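Local atomic coordinates of transaminase (Bacillus megaterium, PDB entry 5G0A), a protein that probably transfers amino groups between amines and carbonyl compounds with S selectivity, using pyridoxal-5'-phosphate as its cofactor. Residues R51-F56 / I454-D459; Y363-L368 / L386-D391. One frame throughout, in Å; residues are numbered along the deposited sequence.

Interaction 1 of 2, residues R51-F56 / I454-D459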
loop_
_atom_site.group_PDB
_atom_site.type_symbol
_atom_site.label_atom_id
_atom_site.label_comp_id
_atom_site.label_asym_id
_atom_site.label_seq_id
_atom_site.Cartn_x
_atom_site.Cartn_y
_atom_site.Cartn_z
ATOM N N ARG B 51 0.370 48.830 10.846
ATOM C CA ARG B 51 -0.386 47.903 11.689
ATOM C C ARG B 51 -1.467 47.231 10.867
ATOM O O ARG B 51 -2.157 47.886 10.087
ATOM C CB ARG B 51 -1.035 48.624 12.868
ATOM C CG ARG B 51 -0.075 49.165 13.921
ATOM C CD ARG B 51 -0.897 49.684 15.080
ATOM N NE ARG B 51 -0.878 48.767 16.217
ATOM C CZ ARG B 51 -1.934 48.447 16.959
ATOM N NH1 ARG B 51 -3.143 48.934 16.683
ATOM N NH2 ARG B 51 -1.779 47.611 17.976
ATOM N N LEU B 52 -1.622 45.925 11.059
ATOM C CA LEU B 52 -2.564 45.124 10.271
ATOM C C LEU B 52 -3.467 44.375 11.238
ATOM O O LEU B 52 -2.976 43.656 12.114
ATOM C CB LEU B 52 -1.816 44.127 9.368
ATOM C CG LEU B 52 -0.796 44.698 8.367
ATOM C CD1 LEU B 52 0.045 43.596 7.735
ATOM C CD2 LEU B 52 -1.473 45.555 7.293
ATOM N N LEU B 53 -4.780 44.576 11.126
ATOM C CA LEU B 53 -5.711 43.866 11.990
ATOM C C LEU B 53 -5.953 42.478 11.384
ATOM O O LEU B 53 -6.387 42.347 10.238
ATOM C CB LEU B 53 -7.044 44.647 12.109
ATOM C CG LEU B 53 -8.171 43.949 12.870
ATOM C CD1 LEU B 53 -7.790 43.608 14.311
ATOM C CD2 LEU B 53 -9.438 44.820 12.827
ATOM N N ASP B 54 -5.632 41.437 12.148
ATOM C CA ASP B 54 -5.526 40.101 11.567
ATOM C C ASP B 54 -6.782 39.264 11.829
ATOM O O ASP B 54 -6.884 38.615 12.863
ATOM C CB ASP B 54 -4.290 39.390 12.155
ATOM C CG ASP B 54 -4.055 38.021 11.536
ATOM O OD1 ASP B 54 -4.638 37.720 10.472
ATOM O OD2 ASP B 54 -3.290 37.250 12.139
ATOM N N PHE B 55 -7.738 39.286 10.897
ATOM C CA PHE B 55 -8.935 38.471 11.069
ATOM C C PHE B 55 -8.818 37.087 10.410
ATOM O O PHE B 55 -9.827 36.474 10.034
ATOM C CB PHE B 55 -10.233 39.237 10.708
ATOM C CG PHE B 55 -10.922 39.834 11.905
ATOM C CD1 PHE B 55 -10.235 40.702 12.757
ATOM C CD2 PHE B 55 -12.251 39.517 12.203
ATOM C CE1 PHE B 55 -10.846 41.244 13.882
ATOM C CE2 PHE B 55 -12.879 40.071 13.321
ATOM C CZ PHE B 55 -12.171 40.927 14.166
ATOM N N PHE B 56 -7.573 36.612 10.281
ATOM C CA PHE B 56 -7.300 35.167 10.157
ATOM C C PHE B 56 -6.812 34.581 11.477
ATOM O O PHE B 56 -6.791 33.345 11.615
ATOM C CB PHE B 56 -6.241 34.883 9.107
ATOM C CG PHE B 56 -6.662 35.235 7.714
ATOM C CD1 PHE B 56 -7.410 34.352 6.956
ATOM C CD2 PHE B 56 -6.305 36.464 7.164
ATOM C CE1 PHE B 56 -7.806 34.682 5.671
ATOM C CE2 PHE B 56 -6.686 36.800 5.875
ATOM C CZ PHE B 56 -7.444 35.906 5.127
ATOM N N ILE B 454 -13.770 44.179 15.827
ATOM C CA ILE B 454 -14.833 43.531 15.036
ATOM C C ILE B 454 -15.499 44.545 14.095
ATOM O O ILE B 454 -15.658 44.289 12.902
ATOM C CB ILE B 454 -15.887 42.825 15.925
ATOM C CG1 ILE B 454 -15.273 41.612 16.629
ATOM C CG2 ILE B 454 -17.114 42.418 15.095
ATOM C CD1 ILE B 454 -16.113 41.094 17.785
ATOM N N ASP B 455 -15.861 45.714 14.619
ATOM C CA ASP B 455 -16.452 46.776 13.774
ATOM C C ASP B 455 -15.546 47.179 12.614
ATOM O O ASP B 455 -16.011 47.327 11.488
ATOM C CB ASP B 455 -16.806 48.022 14.604
ATOM C CG ASP B 455 -17.979 47.790 15.548
ATOM O OD1 ASP B 455 -18.646 46.738 15.462
ATOM O OD2 ASP B 455 -18.220 48.664 16.399
ATOM N N LYS B 456 -14.253 47.338 12.892
ATOM C CA LYS B 456 -13.275 47.688 11.861
ATOM C C LYS B 456 -13.160 46.603 10.784
ATOM O O LYS B 456 -13.071 46.898 9.594
ATOM C CB LYS B 456 -11.911 47.993 12.503
ATOM C CG LYS B 456 -10.787 48.282 11.514
ATOM C CD LYS B 456 -9.563 48.853 12.217
ATOM C CE LYS B 456 -8.311 48.734 11.354
ATOM N NZ LYS B 456 -7.104 49.138 12.127
ATOM N N ALA B 457 -13.161 45.342 11.210
ATOM C CA ALA B 457 -13.055 44.244 10.273
ATOM C C ALA B 457 -14.309 44.147 9.398
ATOM O O ALA B 457 -14.217 43.968 8.180
ATOM C CB ALA B 457 -12.796 42.935 11.018
ATOM N N MET B 458 -15.474 44.308 10.017
ATOM C CA MET B 458 -16.743 44.199 9.279
ATOM C C MET B 458 -16.933 45.360 8.294
ATOM O O MET B 458 -17.456 45.178 7.193
ATOM C CB MET B 458 -17.918 44.091 10.241
ATOM C CG MET B 458 -17.973 42.790 11.033
ATOM S SD MET B 458 -18.217 41.313 10.032
ATOM C CE MET B 458 -16.581 40.566 10.054
ATOM N N ASP B 459 -16.485 46.543 8.694
ATOM C CA ASP B 459 -16.385 47.685 7.783
ATOM C C ASP B 459 -15.554 47.386 6.540
ATOM O O ASP B 459 -15.975 47.685 5.420
ATOM C CB ASP B 459 -15.816 48.905 8.511
ATOM C CG ASP B 459 -16.894 49.838 9.013
ATOM O OD1 ASP B 459 -17.564 50.474 8.169
ATOM O OD2 ASP B 459 -17.063 49.954 10.246
HETATM O O HOH W 1 -4.997 48.407 10.590
#

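Interaction 2 of 2, residues Y363-L368 / L386-D391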
loop_
_atom_site.group_PDB
_atom_site.type_symbol
_atom_site.label_atom_id
_atom_site.label_comp_id
_atom_site.label_asym_id
_atom_site.label_seq_id
_atom_site.Cartn_x
_atom_site.Cartn_y
_atom_site.Cartn_z
ATOM N N TYR B 363 -22.226 38.792 18.822
ATOM C CA TYR B 363 -22.035 40.117 18.230
ATOM C C TYR B 363 -21.718 40.045 16.734
ATOM O O TYR B 363 -22.347 40.730 15.919
ATOM C CB TYR B 363 -20.960 40.908 18.977
ATOM C CG TYR B 363 -20.846 42.339 18.496
ATOM C CD1 TYR B 363 -21.833 43.281 18.811
ATOM C CD2 TYR B 363 -19.765 42.749 17.708
ATOM C CE1 TYR B 363 -21.741 44.591 18.364
ATOM C CE2 TYR B 363 -19.663 44.060 17.258
ATOM C CZ TYR B 363 -20.657 44.979 17.594
ATOM O OH TYR B 363 -20.562 46.285 17.161
ATOM N N ILE B 364 -20.750 39.197 16.370
ATOM C CA ILE B 364 -20.394 38.986 14.971
ATOM C C ILE B 364 -21.606 38.493 14.165
ATOM O O ILE B 364 -21.784 38.884 13.019
ATOM C CB ILE B 364 -19.203 37.987 14.827
ATOM C CG1 ILE B 364 -17.878 38.669 15.203
ATOM C CG2 ILE B 364 -19.120 37.417 13.416
ATOM C CD1 ILE B 364 -16.779 37.703 15.629
ATOM N N ARG B 365 -22.402 37.613 14.761
ATOM C CA ARG B 365 -23.647 37.134 14.149
ATOM C C ARG B 365 -24.546 38.323 13.757
ATOM O O ARG B 365 -24.998 38.408 12.620
ATOM C CB ARG B 365 -24.356 36.148 15.101
ATOM C CG ARG B 365 -25.847 35.935 14.865
ATOM C CD ARG B 365 -26.118 34.941 13.760
ATOM N NE ARG B 365 -25.643 33.600 14.085
ATOM C CZ ARG B 365 -25.834 32.532 13.320
ATOM N NH1 ARG B 365 -26.505 32.643 12.181
ATOM N NH2 ARG B 365 -25.355 31.354 13.696
ATOM N N SER B 366 -24.764 39.247 14.690
ATOM C CA SER B 366 -25.563 40.459 14.406
ATOM C C SER B 366 -24.952 41.339 13.306
ATOM O O SER B 366 -25.673 41.940 12.503
ATOM C CB SER B 366 -25.795 41.274 15.684
ATOM O OG SER B 366 -24.634 42.000 16.069
ATOM N N LYS B 367 -23.622 41.419 13.270
ATOM C CA LYS B 367 -22.938 42.205 12.245
ATOM C C LYS B 367 -23.051 41.549 10.874
ATOM O O LYS B 367 -23.249 42.239 9.867
ATOM C CB LYS B 367 -21.462 42.438 12.613
ATOM C CG LYS B 367 -21.224 43.151 13.944
ATOM C CD LYS B 367 -21.549 44.636 13.902
ATOM C CE LYS B 367 -20.672 45.372 12.899
ATOM N NZ LYS B 367 -20.720 46.843 13.137
ATOM N N LEU B 368 -22.920 40.222 10.823
ATOM C CA LEU B 368 -23.078 39.493 9.552
ATOM C C LEU B 368 -24.521 39.531 9.041
ATOM O O LEU B 368 -24.744 39.643 7.840
ATOM C CB LEU B 368 -22.568 38.046 9.653
ATOM C CG LEU B 368 -21.050 37.883 9.816
ATOM C CD1 LEU B 368 -20.696 36.439 10.138
ATOM C CD2 LEU B 368 -20.295 38.351 8.579
ATOM N N LEU B 386 -15.317 32.572 17.716
ATOM C CA LEU B 386 -14.499 33.262 16.725
ATOM C C LEU B 386 -14.139 32.360 15.525
ATOM O O LEU B 386 -12.978 32.287 15.099
ATOM C CB LEU B 386 -13.219 33.810 17.384
ATOM C CG LEU B 386 -13.305 35.147 18.153
ATOM C CD1 LEU B 386 -13.719 36.298 17.248
ATOM C CD2 LEU B 386 -14.220 35.039 19.374
ATOM N N LEU B 387 -15.142 31.685 14.969
ATOM C CA LEU B 387 -14.943 30.872 13.774
ATOM C C LEU B 387 -16.193 30.985 12.895
ATOM O O LEU B 387 -17.251 30.442 13.231
ATOM C CB LEU B 387 -14.679 29.407 14.159
ATOM C CG LEU B 387 -14.313 28.441 13.006
ATOM C CD1 LEU B 387 -13.011 28.838 12.310
ATOM C CD2 LEU B 387 -14.232 27.019 13.528
ATOM N N TRP B 388 -16.065 31.701 11.787
ATOM C CA TRP B 388 -17.224 32.003 10.944
ATOM C C TRP B 388 -16.962 31.630 9.493
ATOM O O TRP B 388 -15.868 31.851 8.967
ATOM C CB TRP B 388 -17.672 33.480 11.126
ATOM C CG TRP B 388 -18.218 33.687 12.518
ATOM C CD1 TRP B 388 -17.512 33.998 13.641
ATOM C CD2 TRP B 388 -19.578 33.535 12.932
ATOM N NE1 TRP B 388 -18.347 34.037 14.730
ATOM C CE2 TRP B 388 -19.624 33.765 14.317
ATOM C CE3 TRP B 388 -20.770 33.238 12.258
ATOM C CZ2 TRP B 388 -20.809 33.701 15.045
ATOM C CZ3 TRP B 388 -21.939 33.164 12.981
ATOM C CH2 TRP B 388 -21.955 33.398 14.353
ATOM N N ILE B 389 -17.957 31.009 8.864
ATOM C CA ILE B 389 -17.925 30.813 7.431
ATOM C C ILE B 389 -18.941 31.763 6.825
ATOM O O ILE B 389 -20.002 31.973 7.403
ATOM C CB ILE B 389 -18.303 29.375 6.995
ATOM C CG1 ILE B 389 -19.645 28.953 7.596
ATOM C CG2 ILE B 389 -17.200 28.381 7.332
ATOM C CD1 ILE B 389 -20.529 28.196 6.625
ATOM N N VAL B 390 -18.591 32.336 5.679
ATOM C CA VAL B 390 -19.503 33.157 4.894
ATOM C C VAL B 390 -19.450 32.634 3.465
ATOM O O VAL B 390 -18.400 32.685 2.797
ATOM C CB VAL B 390 -19.125 34.660 4.905
ATOM C CG1 VAL B 390 -20.146 35.474 4.103
ATOM C CG2 VAL B 390 -19.017 35.205 6.327
ATOM N N ASP B 391 -20.586 32.115 2.998
ATOM C CA ASP B 391 -20.678 31.607 1.638
ATOM C C ASP B 391 -20.861 32.774 0.676
ATOM O O ASP B 391 -21.833 33.529 0.771
ATOM C CB ASP B 391 -21.829 30.601 1.493
ATOM C CG ASP B 391 -21.722 29.434 2.459
ATOM O OD1 ASP B 391 -20.607 28.910 2.660
ATOM O OD2 ASP B 391 -22.771 29.021 3.003
#

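Interaction 1 of 2, residues R51-F56 / I454-D459
Ala457 sets its methyl squarely over the ring of Phe55: CB of Ala457 stands 3.5 Å from the centroid of the Phe55 ring and 5° off the ring normal. All six carbons of that ring lie 3.7 to 3.9 Å from the methyl, which identifies a centred CH-pi contact. The far end of the ring also reaches back one helical turn, Phe55 CZ coming 3.8 Å from CA of Ile454 at an oblique slant. An alanine in place of Phe55 has no ring, which would probably leave a gap over the Ala457 methyl and beside Ile454. Leu53 comes in from the strand and passes Lys456 in the opposite direction. CG of Leu53, anti to the backbone N (chi1 174°), sets the start of the branch, and CD2 beyond it lies 3.9 Å from CG of Lys456. The lysine chain is extended beyond CG, and its NZ donates to a water at 2.7 Å; the same water donates to the carbonyl O of Arg51 at 2.9 Å, while NZ is also hydrogen-bonded to Tyr43 OH, its strongest polar partner. Strand 51-54 runs between strands 43-45 and 431-432 in a small mixed sheet, and helix 451-468 packs against it through this contact. On the helix, Ile454 and Met458 also touch helix 353-374.

Interaction 2 of 2, residues Y363-L368 / L386-D391
Ile364 lays its CG2 methyl over the five-membered ring of Trp388, with CG2 3.6 Å from that ring's centroid and 6° off the normal, a CH-pi contact. The other branch of Ile364 ends at CD1, which meets CD1 of Leu386 at 3.7 Å, the two side chains crossing at about a right angle. Arg365 comes to the edge of the indole: its chain bends at chi2 and chi3, and NE lies 3.7 Å from CH2 of Trp388. The guanidinium and indole planes are 82° apart, with Trp388 CZ3 over one face of the guanidinium. Leu368, one turn after Ile364, places CD1 3.8 Å from CE3 of Trp388, while its CD2 meets CG2 of Val390 tip to tip at 4.1 Å. The Trp388 indole is thus held by three residues of the helix, and its NE1 is satisfied by the carbonyl O of Gly385. The axes of 363-368 and of 387-391 come within 10.5 Å, their N-to-C directions 16° apart, which is the geometry of a helix layered on a sheet. Here helix 353-374 packs on the antiparallel sheet of strands 378-384, 387-392 and 440-443, consistent with the alpha/beta C-terminal part of class-III aminotransferases.

In the fold
From the N terminus, the chain first forms segment 51-56, whose partner 454-459 begins 398 residues after its end. In between it builds the seven-stranded sheet and then helix 353-374, from which a short return through strand 378-384 closes interaction 2 on strand 387-392. Interaction 2 therefore lies wholly within the span of interaction 1, and the two do not cross in sequence. Helix 451-468 arrives last and joins them: Asp455 OD1 forms a salt bridge with Lys367 NZ and probably a hydrogen bond with Tyr363 OH, while Ile454 packs on Tyr363 and Ile364. Through that helix the small mixed sheet that holds strand 51-54 is tied to the layer of helix 353-374 and the three-stranded sheet.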